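Local coordinates for sulfur oxidation protein soxB (PDB 2WDD) that hydrolyses a sulfur-sulfur bond, that of cysteine S-thiosulfonate in the Sox sulfur oxidation pathway, at a site holding two manganese ions, at residues 33-38 / 261-266; 133-138 / 166-171; 161-166 / 220-225; 400-405 / 425-430. All coordinates share one frame; numbering follows the deposited sequence. Where two conformers were deposited one is given.

Interaction 1: 33-38 / 261-266; sequences YFSDLH and LSHNGM. With MN (manganese (II) ion), chain G; MN (manganese (II) ion), chain H.
Y33, near the end of strand 29-34, meets L261 of strand 257-262 through carbon alone: CE1 of Y33 lies 3.8 Å from CD1 of L261, the methyl coming at the ring obliquely. The phenol swings across because its CG stands anti to the backbone N (chi1 167°). Its OH is 2.7 Å from a water that donates to the carbonyl O of S262, so one solvent molecule joins the two strand ends. Beyond the strand, S35 directs its hydroxyl not to H263 but to its own neighbour: OG of S35 donates to OD2 of D36 at 2.8 Å, meeting it from above the carboxylate plane. ND1 of H263 is bonded instead to the carbonyl O of G130. D36 makes the closest approach across the contact. Its OD1 binds one manganese at 2.1 Å and sits 3.2 Å from CE1 of H263, at the imidazole edge near the ring plane, with carboxylate and ring turned 39° apart. H38 ends the segment with NE2 on the same manganese. The second manganese takes NE2 of H263 at 2.2 Å, and D132 serves both ions. A water within 2.1 Å of each manganese links them. Two cations sharing one water would probably polarise it strongly, which is consistent with its acting as the hydrolytic nucleophile or a precursor of it.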
# COMPACT_ATOMS: atom_id res chain seq x y z
N TYR A 33 -2.25 15.62 1.54
CA TYR A 33 -2.65 14.29 1.13
C TYR A 33 -1.77 13.17 1.65
O TYR A 33 -0.55 13.23 1.58
CB TYR A 33 -2.62 14.29 -0.41
CG TYR A 33 -2.71 12.94 -1.08
CD1 TYR A 33 -3.79 12.10 -0.83
CD2 TYR A 33 -1.77 12.55 -2.04
CE1 TYR A 33 -3.89 10.86 -1.46
CE2 TYR A 33 -1.86 11.32 -2.68
CZ TYR A 33 -2.93 10.49 -2.39
OH TYR A 33 -3.02 9.26 -3.01
N PHE A 34 -2.41 12.12 2.16
CA PHE A 34 -1.68 10.91 2.55
C PHE A 34 -2.58 9.75 2.14
O PHE A 34 -3.78 9.93 1.94
CB PHE A 34 -1.36 10.88 4.04
CG PHE A 34 -2.57 10.80 4.92
CD1 PHE A 34 -3.02 9.57 5.41
CD2 PHE A 34 -3.28 11.95 5.25
CE1 PHE A 34 -4.15 9.50 6.23
CE2 PHE A 34 -4.42 11.88 6.05
CZ PHE A 34 -4.84 10.65 6.55
N SER A 35 -2.00 8.57 1.98
CA SER A 35 -2.79 7.43 1.56
C SER A 35 -2.12 6.17 2.07
O SER A 35 -0.94 6.16 2.43
CB SER A 35 -2.88 7.38 0.03
OG SER A 35 -3.81 6.41 -0.42
N ASP A 36 -2.89 5.09 2.09
CA ASP A 36 -2.34 3.80 2.43
C ASP A 36 -1.62 3.71 3.78
O ASP A 36 -0.63 3.00 3.93
CB ASP A 36 -1.46 3.30 1.29
CG ASP A 36 -2.25 3.08 0.00
OD1 ASP A 36 -2.84 2.00 -0.18
OD2 ASP A 36 -2.40 4.05 -0.77
N LEU A 37 -2.18 4.40 4.77
CA LEU A 37 -1.64 4.35 6.13
C LEU A 37 -1.66 2.92 6.68
O LEU A 37 -0.81 2.56 7.49
CB LEU A 37 -2.46 5.26 7.04
CG LEU A 37 -2.05 5.40 8.51
CD1 LEU A 37 -0.65 5.95 8.66
CD2 LEU A 37 -3.04 6.27 9.24
N HIS A 38 -2.66 2.15 6.29
CA HIS A 38 -2.79 0.77 6.74
C HIS A 38 -2.70 0.67 8.26
O HIS A 38 -1.97 -0.15 8.83
CB HIS A 38 -1.80 -0.13 6.02
CG HIS A 38 -2.20 -0.45 4.61
ND1 HIS A 38 -3.16 -1.39 4.30
CD2 HIS A 38 -1.77 0.07 3.43
CE1 HIS A 38 -3.27 -1.48 2.98
NE2 HIS A 38 -2.46 -0.59 2.44
N LEU A 261 -9.34 11.92 -6.24
CA LEU A 261 -8.73 11.28 -5.07
C LEU A 261 -8.96 9.80 -5.36
O LEU A 261 -10.09 9.31 -5.28
CB LEU A 261 -9.49 11.67 -3.80
CG LEU A 261 -9.02 11.09 -2.46
CD1 LEU A 261 -7.56 11.41 -2.19
CD2 LEU A 261 -9.91 11.64 -1.35
N SER A 262 -7.91 9.13 -5.84
CA SER A 262 -8.02 7.79 -6.38
C SER A 262 -7.40 6.65 -5.59
O SER A 262 -6.32 6.79 -5.00
CB SER A 262 -7.33 7.79 -7.74
OG SER A 262 -7.52 6.57 -8.43
N HIS A 263 -8.05 5.49 -5.67
CA HIS A 263 -7.48 4.26 -5.14
C HIS A 263 -7.50 3.22 -6.27
O HIS A 263 -7.66 2.03 -6.01
CB HIS A 263 -8.16 3.73 -3.88
CG HIS A 263 -7.25 2.89 -3.05
ND1 HIS A 263 -6.60 3.37 -1.93
CD2 HIS A 263 -6.80 1.62 -3.23
CE1 HIS A 263 -5.80 2.43 -1.45
NE2 HIS A 263 -5.90 1.36 -2.22
N ASN A 264 -7.28 3.67 -7.50
CA ASN A 264 -7.24 2.77 -8.65
C ASN A 264 -5.90 2.06 -8.79
O ASN A 264 -5.82 1.00 -9.40
CB ASN A 264 -7.42 3.53 -9.98
CG ASN A 264 -8.85 3.97 -10.24
OD1 ASN A 264 -9.80 3.24 -10.00
ND2 ASN A 264 -8.99 5.15 -10.85
N GLY A 265 -4.83 2.74 -8.36
CA GLY A 265 -3.44 2.33 -8.58
C GLY A 265 -2.88 3.35 -9.57
O GLY A 265 -3.58 3.75 -10.50
N MET A 266 -1.63 3.77 -9.39
CA MET A 266 -1.09 4.82 -10.25
C MET A 266 -1.03 4.56 -11.75
O MET A 266 -1.21 5.50 -12.52
CB MET A 266 0.24 5.35 -9.72
CG MET A 266 0.58 6.72 -10.27
SD MET A 266 2.00 7.46 -9.44
CE MET A 266 3.35 6.40 -9.96
MN MN G . -2.52 -0.02 0.26
MN MN H . -5.05 -0.61 -1.97
O HOH W 1 -5.60 8.66 -3.17
O HOH W 2 -2.97 -0.74 -1.64

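Interaction 2: 133-138 / 166-171; sequences TWTNSG and WTLGRE
The loop that follows the manganese ligand D132 packs, through W134 and T135, on the short 3-10 turn 166-168 that leads into helix 170-179. CG2 of T135 is the central atom: it lies 3.9 Å from CG of L168 and equally near OG1 of T167. T135 and L168 run past each other in opposite directions, whereas W134 and L168 stand at about a right angle, with CE3 of W134 4.0 Å from CD1 of L168. The indole continues onto helix 146-155, where its NE1 is bonded to Q152. At T135 a chi1 of 53° puts OG1 between the backbone N and the carbonyl carbon, which leaves CG2 for the turn and lets the hydroxyl donate to OD1 of N136 at 2.8 Å. That donor sits well above the amide plane, 62° out of it, and the same oxygen is bonded to ND1 of H38. A water adds a looser polar bridge: it donates to OG1 of T167 at 2.8 Å and accepts only weakly from ND2 of N136, while OG1 of T167 is also bonded to the carbonyl O of W164. A valine in place of T135 would probably leave OD1 of N136 without the hydroxyl that donates to it, one of the bonds that fix its amide. The chemistry is thus layered: an apolar seam at L168 backs a hydroxyl that holds N136, and N136 in turn is bonded to H38, a manganese ligand, and so probably steadies its imidazole.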
# COMPACT_ATOMS: atom_id res chain seq x y z
N THR A 133 -6.78 2.90 4.94
CA THR A 133 -6.46 3.57 6.18
C THR A 133 -6.85 2.76 7.41
O THR A 133 -6.10 2.68 8.38
CB THR A 133 -7.20 4.93 6.24
OG1 THR A 133 -6.97 5.65 5.03
CG2 THR A 133 -6.75 5.75 7.45
N TRP A 134 -8.06 2.23 7.39
CA TRP A 134 -8.67 1.61 8.56
C TRP A 134 -8.17 0.27 9.03
O TRP A 134 -8.51 -0.16 10.15
CB TRP A 134 -10.18 1.47 8.36
CG TRP A 134 -10.93 2.76 8.17
CD1 TRP A 134 -10.47 4.04 8.37
CD2 TRP A 134 -12.31 2.87 7.84
NE1 TRP A 134 -11.49 4.94 8.14
CE2 TRP A 134 -12.63 4.25 7.82
CE3 TRP A 134 -13.30 1.95 7.50
CZ2 TRP A 134 -13.90 4.71 7.47
CZ3 TRP A 134 -14.57 2.41 7.17
CH2 TRP A 134 -14.85 3.78 7.16
N THR A 135 -7.46 -0.43 8.15
CA THR A 135 -7.11 -1.81 8.39
C THR A 135 -5.63 -2.10 8.51
O THR A 135 -4.78 -1.23 8.27
CB THR A 135 -7.69 -2.66 7.23
OG1 THR A 135 -7.27 -2.10 5.97
CG2 THR A 135 -9.22 -2.63 7.27
N ASN A 136 -5.34 -3.36 8.85
CA ASN A 136 -3.98 -3.90 8.83
C ASN A 136 -2.98 -3.41 9.87
O ASN A 136 -1.83 -3.12 9.56
CB ASN A 136 -3.40 -3.81 7.42
CG ASN A 136 -4.43 -4.15 6.36
OD1 ASN A 136 -4.76 -3.32 5.52
ND2 ASN A 136 -4.95 -5.37 6.42
N SER A 137 -3.42 -3.37 11.12
CA SER A 137 -2.53 -2.97 12.20
C SER A 137 -3.11 -3.51 13.50
O SER A 137 -4.25 -3.94 13.53
CB SER A 137 -2.42 -1.45 12.29
OG SER A 137 -3.61 -0.88 12.83
N GLY A 138 -2.31 -3.48 14.55
CA GLY A 138 -2.77 -3.94 15.85
C GLY A 138 -3.96 -3.11 16.31
O GLY A 138 -5.00 -3.65 16.68
N TRP A 166 -13.10 -2.36 3.08
CA TRP A 166 -14.16 -3.33 2.89
C TRP A 166 -13.92 -4.71 3.47
O TRP A 166 -14.85 -5.52 3.52
CB TRP A 166 -14.55 -3.42 1.42
CG TRP A 166 -15.09 -2.10 0.95
CD1 TRP A 166 -14.40 -1.11 0.33
CD2 TRP A 166 -16.40 -1.58 1.21
NE1 TRP A 166 -15.20 0.00 0.16
CE2 TRP A 166 -16.43 -0.26 0.69
CE3 TRP A 166 -17.55 -2.09 1.82
CZ2 TRP A 166 -17.58 0.53 0.73
CZ3 TRP A 166 -18.68 -1.29 1.88
CH2 TRP A 166 -18.69 0.00 1.33
N THR A 167 -12.69 -5.00 3.91
CA THR A 167 -12.41 -6.30 4.51
C THR A 167 -12.94 -6.36 5.93
O THR A 167 -12.85 -7.39 6.60
CB THR A 167 -10.92 -6.71 4.41
OG1 THR A 167 -10.12 -5.81 5.17
CG2 THR A 167 -10.46 -6.73 2.96
N LEU A 168 -13.54 -5.26 6.38
CA LEU A 168 -14.19 -5.23 7.69
C LEU A 168 -15.63 -5.71 7.50
O LEU A 168 -16.33 -5.97 8.47
CB LEU A 168 -14.21 -3.82 8.27
CG LEU A 168 -12.85 -3.26 8.67
CD1 LEU A 168 -12.96 -1.78 9.00
CD2 LEU A 168 -12.25 -4.03 9.84
N GLY A 169 -16.07 -5.80 6.25
CA GLY A 169 -17.43 -6.19 5.89
C GLY A 169 -18.29 -4.95 5.69
O GLY A 169 -18.07 -3.93 6.33
N ARG A 170 -19.29 -5.06 4.81
CA ARG A 170 -20.16 -3.92 4.52
C ARG A 170 -20.83 -3.34 5.76
O ARG A 170 -20.90 -2.12 5.91
CB ARG A 170 -21.19 -4.26 3.44
CG ARG A 170 -21.97 -3.06 2.93
CD ARG A 170 -23.22 -3.51 2.19
NE ARG A 170 -24.03 -2.39 1.74
CZ ARG A 170 -24.81 -2.42 0.66
NH1 ARG A 170 -25.52 -1.35 0.32
NH2 ARG A 170 -24.87 -3.52 -0.08
N GLU A 171 -21.33 -4.19 6.64
CA GLU A 171 -21.98 -3.72 7.86
C GLU A 171 -21.10 -2.83 8.72
O GLU A 171 -21.52 -1.75 9.15
CB GLU A 171 -22.50 -4.90 8.69
CG GLU A 171 -23.63 -5.67 8.02
CD GLU A 171 -24.19 -6.76 8.91
OE1 GLU A 171 -24.35 -6.51 10.13
OE2 GLU A 171 -24.47 -7.86 8.40
O HOH W 3 -7.86 -6.87 6.47

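Interaction 3: 161-166 / 220-225; sequences VSHWEW and PYVKVS. With MN (manganese (II) ion), chain H; TBU (tertiary-butyl alcohol), chain E.
With CG anti to the backbone N (chi1 170°), H163 carries its imidazole between a manganese and V222, and V222, whose CG1 is likewise anti to its own N (chi1 180°), splits its methyls between two partners. CG2 of V222 lies 4.1 Å from CD2 of H163, while its CG1 lies 4.2 Å from CB of W166. The first pair slide past each other in opposite directions, so the valine packs alongside the histidine. ND1 of H163 binds the manganese at 2.2 Å and its NE2 is bonded to H226, so both ring nitrogens are engaged; CD1 of W164 covers one face near the rim. The backbone N of H163 donates to OE1 of E165 at 3.0 Å. W166 is held edge-on, its NE1 giving a bond of 2.8 Å to OG of S162 close to the indole plane. On the other segment, OG of S225 returns to the carbonyl O of Y221 at 2.8 Å, in the short helix 222-225. Further out, K223, bent at its last two torsions, lays CD 3.2 Å from O of the tertiary-butyl alcohol, and its NZ is bonded to the carbonyl O of L234. A serine at K223 would probably strip the alcohol of one apolar wall and leave L234 O without that partner. H163, D132, H263 and H286 each follow the end of a strand in one of two six-stranded sheets, and they converge on one manganese, a layout characteristic of the metallophosphoesterase fold with its dinuclear metal centre.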
# COMPACT_ATOMS: atom_id res chain seq x y z
N VAL A 161 -11.32 7.84 0.36
CA VAL A 161 -11.82 6.83 -0.56
C VAL A 161 -11.44 5.48 0.05
O VAL A 161 -10.99 5.43 1.21
CB VAL A 161 -11.35 7.02 -2.01
CG1 VAL A 161 -11.91 8.34 -2.56
CG2 VAL A 161 -9.84 6.98 -2.13
N SER A 162 -11.64 4.39 -0.68
CA SER A 162 -11.44 3.09 -0.05
C SER A 162 -10.91 1.94 -0.88
O SER A 162 -10.94 1.95 -2.10
CB SER A 162 -12.78 2.65 0.53
OG SER A 162 -13.65 2.25 -0.52
N HIS A 163 -10.48 0.91 -0.15
CA HIS A 163 -10.07 -0.37 -0.70
C HIS A 163 -10.14 -1.43 0.40
O HIS A 163 -11.18 -2.10 0.56
CB HIS A 163 -8.70 -0.33 -1.37
CG HIS A 163 -8.18 -1.70 -1.72
ND1 HIS A 163 -6.85 -1.93 -2.01
CD2 HIS A 163 -8.80 -2.90 -1.78
CE1 HIS A 163 -6.67 -3.22 -2.24
NE2 HIS A 163 -7.84 -3.84 -2.10
N TRP A 164 -9.08 -1.55 1.20
CA TRP A 164 -9.05 -2.57 2.27
C TRP A 164 -10.09 -2.37 3.35
O TRP A 164 -10.38 -3.28 4.11
CB TRP A 164 -7.65 -2.72 2.88
CG TRP A 164 -6.74 -3.58 2.06
CD1 TRP A 164 -5.97 -3.20 1.00
CD2 TRP A 164 -6.46 -4.96 2.28
NE1 TRP A 164 -5.26 -4.27 0.51
CE2 TRP A 164 -5.55 -5.37 1.28
CE3 TRP A 164 -6.93 -5.91 3.20
CZ2 TRP A 164 -5.10 -6.69 1.17
CZ3 TRP A 164 -6.47 -7.22 3.09
CH2 TRP A 164 -5.57 -7.59 2.09
N GLU A 165 -10.66 -1.17 3.42
CA GLU A 165 -11.71 -0.86 4.38
C GLU A 165 -12.80 -1.93 4.30
O GLU A 165 -13.36 -2.36 5.32
CB GLU A 165 -12.35 0.47 3.98
CG GLU A 165 -11.62 1.71 4.50
CD GLU A 165 -10.24 1.94 3.89
OE1 GLU A 165 -10.02 1.58 2.70
OE2 GLU A 165 -9.41 2.56 4.59
N TRP A 166 -13.10 -2.36 3.08
CA TRP A 166 -14.16 -3.33 2.89
C TRP A 166 -13.92 -4.71 3.47
O TRP A 166 -14.85 -5.52 3.52
CB TRP A 166 -14.55 -3.42 1.42
CG TRP A 166 -15.09 -2.10 0.95
CD1 TRP A 166 -14.40 -1.11 0.33
CD2 TRP A 166 -16.40 -1.58 1.21
NE1 TRP A 166 -15.20 0.00 0.16
CE2 TRP A 166 -16.43 -0.26 0.69
CE3 TRP A 166 -17.55 -2.09 1.82
CZ2 TRP A 166 -17.58 0.53 0.73
CZ3 TRP A 166 -18.68 -1.29 1.88
CH2 TRP A 166 -18.69 0.00 1.33
N PRO A 220 -11.19 -0.64 -7.95
CA PRO A 220 -12.19 -1.35 -8.77
C PRO A 220 -12.18 -2.87 -8.67
O PRO A 220 -13.12 -3.53 -9.14
CB PRO A 220 -11.84 -0.93 -10.21
CG PRO A 220 -10.42 -0.48 -10.15
CD PRO A 220 -10.22 0.11 -8.78
N TYR A 221 -11.14 -3.43 -8.06
CA TYR A 221 -11.00 -4.88 -8.02
C TYR A 221 -11.22 -5.51 -6.65
O TYR A 221 -10.73 -6.61 -6.37
CB TYR A 221 -9.67 -5.29 -8.63
CG TYR A 221 -9.43 -4.66 -9.98
CD1 TYR A 221 -10.27 -4.95 -11.06
CD2 TYR A 221 -8.42 -3.73 -10.18
CE1 TYR A 221 -10.07 -4.37 -12.30
CE2 TYR A 221 -8.20 -3.16 -11.42
CZ TYR A 221 -9.03 -3.48 -12.47
OH TYR A 221 -8.84 -2.89 -13.71
N VAL A 222 -12.00 -4.85 -5.81
CA VAL A 222 -12.29 -5.38 -4.49
C VAL A 222 -12.90 -6.78 -4.52
O VAL A 222 -12.59 -7.62 -3.68
CB VAL A 222 -13.17 -4.40 -3.67
CG1 VAL A 222 -13.48 -4.96 -2.29
CG2 VAL A 222 -12.50 -3.03 -3.56
N LYS A 223 -13.82 -7.02 -5.45
CA LYS A 223 -14.52 -8.29 -5.50
C LYS A 223 -13.66 -9.53 -5.75
O LYS A 223 -13.90 -10.59 -5.17
CB LYS A 223 -15.74 -8.23 -6.41
CG LYS A 223 -16.70 -7.10 -6.02
CD LYS A 223 -18.10 -7.30 -6.60
CE LYS A 223 -18.84 -8.44 -5.91
NZ LYS A 223 -19.43 -8.03 -4.60
N VAL A 224 -12.64 -9.41 -6.59
CA VAL A 224 -11.77 -10.55 -6.88
C VAL A 224 -10.56 -10.60 -5.94
O VAL A 224 -9.83 -11.60 -5.91
CB VAL A 224 -11.31 -10.57 -8.36
CG1 VAL A 224 -12.50 -10.62 -9.31
CG2 VAL A 224 -10.39 -9.38 -8.66
N SER A 225 -10.34 -9.52 -5.19
CA SER A 225 -9.16 -9.40 -4.33
C SER A 225 -9.35 -9.79 -2.88
O SER A 225 -8.36 -9.89 -2.13
CB SER A 225 -8.63 -7.97 -4.39
OG SER A 225 -8.21 -7.65 -5.71
MN MN H . -5.05 -0.61 -1.97
O TBU E . -17.17 -5.08 -8.72
C TBU E . -17.42 -5.79 -9.96
C1 TBU E . -18.86 -5.64 -10.37
C2 TBU E . -16.60 -5.30 -11.16
C3 TBU E . -17.13 -7.26 -9.73
O HOH W 2 -2.97 -0.74 -1.64

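Interaction 4: 400-405 / 425-430; sequences FSPAVR and TGFTYP
F427 joins two loops of the 5'-nucleotidase C-terminal domain: residues 402-405, which follow strand 398-401, and residues 425-430, which lead into strand 431-438. Each contains an inverse gamma turn, centred on A403 in the first and on G426 in the second. The apolar contacts all converge on one end of the phenyl ring. CZ of F427 is 3.7 Å from CG of P402 and 4.1 Å from CG1 of V404, and both partners come at the ring obliquely. With CG beside the backbone N (chi1 -66°), F427 holds its ring out toward the 402-404 loop; V404 turns CG1 to it from a similar rotamer, while P402 offers CG from its closed ring. Among aromatic contacts, CD1 of F427 lies over one face of Y429, toward the rim, and the F427 ring also meets W406 with planes about 60° apart. Backbone bonds shape the loops: N of V404 reaches O of P402 at 3.0 Å and N of F427 reaches O of T425 at 2.8 Å, both weak, as expected for three-residue turns. The V404 side chain lies about 8 Å from a manganese and about 4 Å from a bound sulfate, probably from the crystallisation liquor, distances between nearest atoms that place this loop at the border of the metal site. From the other loop Y429 approaches the same region: its OH is bonded to ND1 of H226, whose NE2 is bonded to NE2 of the manganese ligand H163.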
# COMPACT_ATOMS: atom_id res chain seq x y z
N PHE A 400 3.29 -20.27 -0.06
CA PHE A 400 2.95 -19.11 -0.88
C PHE A 400 2.57 -17.95 0.03
O PHE A 400 1.56 -18.01 0.74
CB PHE A 400 1.75 -19.43 -1.79
CG PHE A 400 2.05 -20.42 -2.87
CD1 PHE A 400 2.27 -20.00 -4.18
CD2 PHE A 400 2.07 -21.78 -2.60
CE1 PHE A 400 2.51 -20.91 -5.19
CE2 PHE A 400 2.33 -22.70 -3.61
CZ PHE A 400 2.56 -22.26 -4.91
N SER A 401 3.37 -16.88 -0.02
CA SER A 401 3.11 -15.69 0.79
C SER A 401 2.55 -14.60 -0.11
O SER A 401 3.02 -14.41 -1.24
CB SER A 401 4.41 -15.19 1.44
OG SER A 401 4.81 -16.04 2.51
N PRO A 402 1.55 -13.87 0.39
CA PRO A 402 0.89 -12.82 -0.40
C PRO A 402 1.78 -11.59 -0.55
O PRO A 402 2.29 -11.04 0.43
CB PRO A 402 -0.35 -12.48 0.45
CG PRO A 402 0.10 -12.75 1.87
CD PRO A 402 1.06 -13.93 1.78
N ALA A 403 1.91 -11.14 -1.79
CA ALA A 403 2.75 -10.00 -2.10
C ALA A 403 2.04 -8.67 -1.95
O ALA A 403 2.04 -7.85 -2.87
CB ALA A 403 3.32 -10.14 -3.51
N VAL A 404 1.45 -8.45 -0.78
CA VAL A 404 0.79 -7.18 -0.49
C VAL A 404 1.86 -6.09 -0.36
O VAL A 404 3.03 -6.38 -0.07
CB VAL A 404 -0.09 -7.24 0.76
CG1 VAL A 404 -1.28 -8.17 0.54
CG2 VAL A 404 0.71 -7.62 2.01
N ARG A 405 1.45 -4.85 -0.57
CA ARG A 405 2.41 -3.75 -0.46
C ARG A 405 2.41 -3.09 0.91
O ARG A 405 3.21 -2.20 1.16
CB ARG A 405 2.29 -2.74 -1.60
CG ARG A 405 2.90 -3.27 -2.90
CD ARG A 405 2.84 -2.29 -4.06
NE ARG A 405 3.41 -2.91 -5.26
CZ ARG A 405 3.69 -2.25 -6.38
NH1 ARG A 405 4.22 -2.91 -7.40
NH2 ARG A 405 3.43 -0.96 -6.48
N THR A 425 0.76 -9.13 8.80
CA THR A 425 -0.19 -10.19 8.51
C THR A 425 -1.59 -9.96 9.06
O THR A 425 -2.38 -10.91 9.18
CB THR A 425 0.33 -11.56 9.03
OG1 THR A 425 0.39 -11.55 10.47
CG2 THR A 425 1.71 -11.90 8.47
N GLY A 426 -1.89 -8.71 9.38
CA GLY A 426 -3.17 -8.33 9.94
C GLY A 426 -4.33 -8.30 8.97
O GLY A 426 -5.01 -7.27 8.83
N PHE A 427 -4.54 -9.40 8.26
CA PHE A 427 -5.71 -9.57 7.39
C PHE A 427 -6.88 -9.88 8.32
O PHE A 427 -6.71 -10.57 9.33
CB PHE A 427 -5.57 -10.83 6.52
CG PHE A 427 -4.46 -10.76 5.52
CD1 PHE A 427 -4.73 -10.46 4.19
CD2 PHE A 427 -3.15 -11.06 5.89
CE1 PHE A 427 -3.70 -10.43 3.23
CE2 PHE A 427 -2.12 -11.02 4.95
CZ PHE A 427 -2.39 -10.67 3.63
N THR A 428 -8.09 -9.49 7.95
CA THR A 428 -9.25 -9.90 8.75
C THR A 428 -9.55 -11.37 8.44
O THR A 428 -10.41 -11.98 9.09
CB THR A 428 -10.49 -9.05 8.45
OG1 THR A 428 -10.74 -9.07 7.04
CG2 THR A 428 -10.34 -7.62 8.98
N TYR A 429 -8.88 -11.92 7.42
CA TYR A 429 -9.01 -13.34 7.02
C TYR A 429 -7.58 -13.89 6.97
O TYR A 429 -7.03 -14.12 5.90
CB TYR A 429 -9.68 -13.49 5.65
CG TYR A 429 -9.16 -12.59 4.54
CD1 TYR A 429 -8.41 -13.11 3.49
CD2 TYR A 429 -9.47 -11.22 4.53
CE1 TYR A 429 -7.95 -12.29 2.46
CE2 TYR A 429 -8.99 -10.39 3.50
CZ TYR A 429 -8.27 -10.93 2.47
OH TYR A 429 -7.81 -10.12 1.46
N PRO A 430 -6.95 -14.05 8.14
CA PRO A 430 -5.53 -14.40 8.25
C PRO A 430 -5.22 -15.89 8.24
O PRO A 430 -4.08 -16.29 8.45
CB PRO A 430 -5.17 -13.82 9.62
CG PRO A 430 -6.42 -14.10 10.43
CD PRO A 430 -7.56 -13.82 9.47

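In the fold
Interactions 1 and 3 share a manganese and its bridging water, and with interaction 2 they are buried; interaction 4 is only partly buried, although interaction 2 lies farther from the centre of the chain. Interactions 2 and 3 share W166, and their loops meet where OE2 of E165 is bonded to the backbone N of T133 and W134. Interaction 2 also touches interaction 1 where L37 packs on T133, and interaction 4 through T167 O to T428 OG1. W164 of 161-166 packs on F427 and Y429, so the C-terminal part of the chain packs against the loop that carries H163. Interaction 1 meets mainly through metal coordination and water, whereas interactions 2, 3 and 4 are carried across by methyl and ring packing.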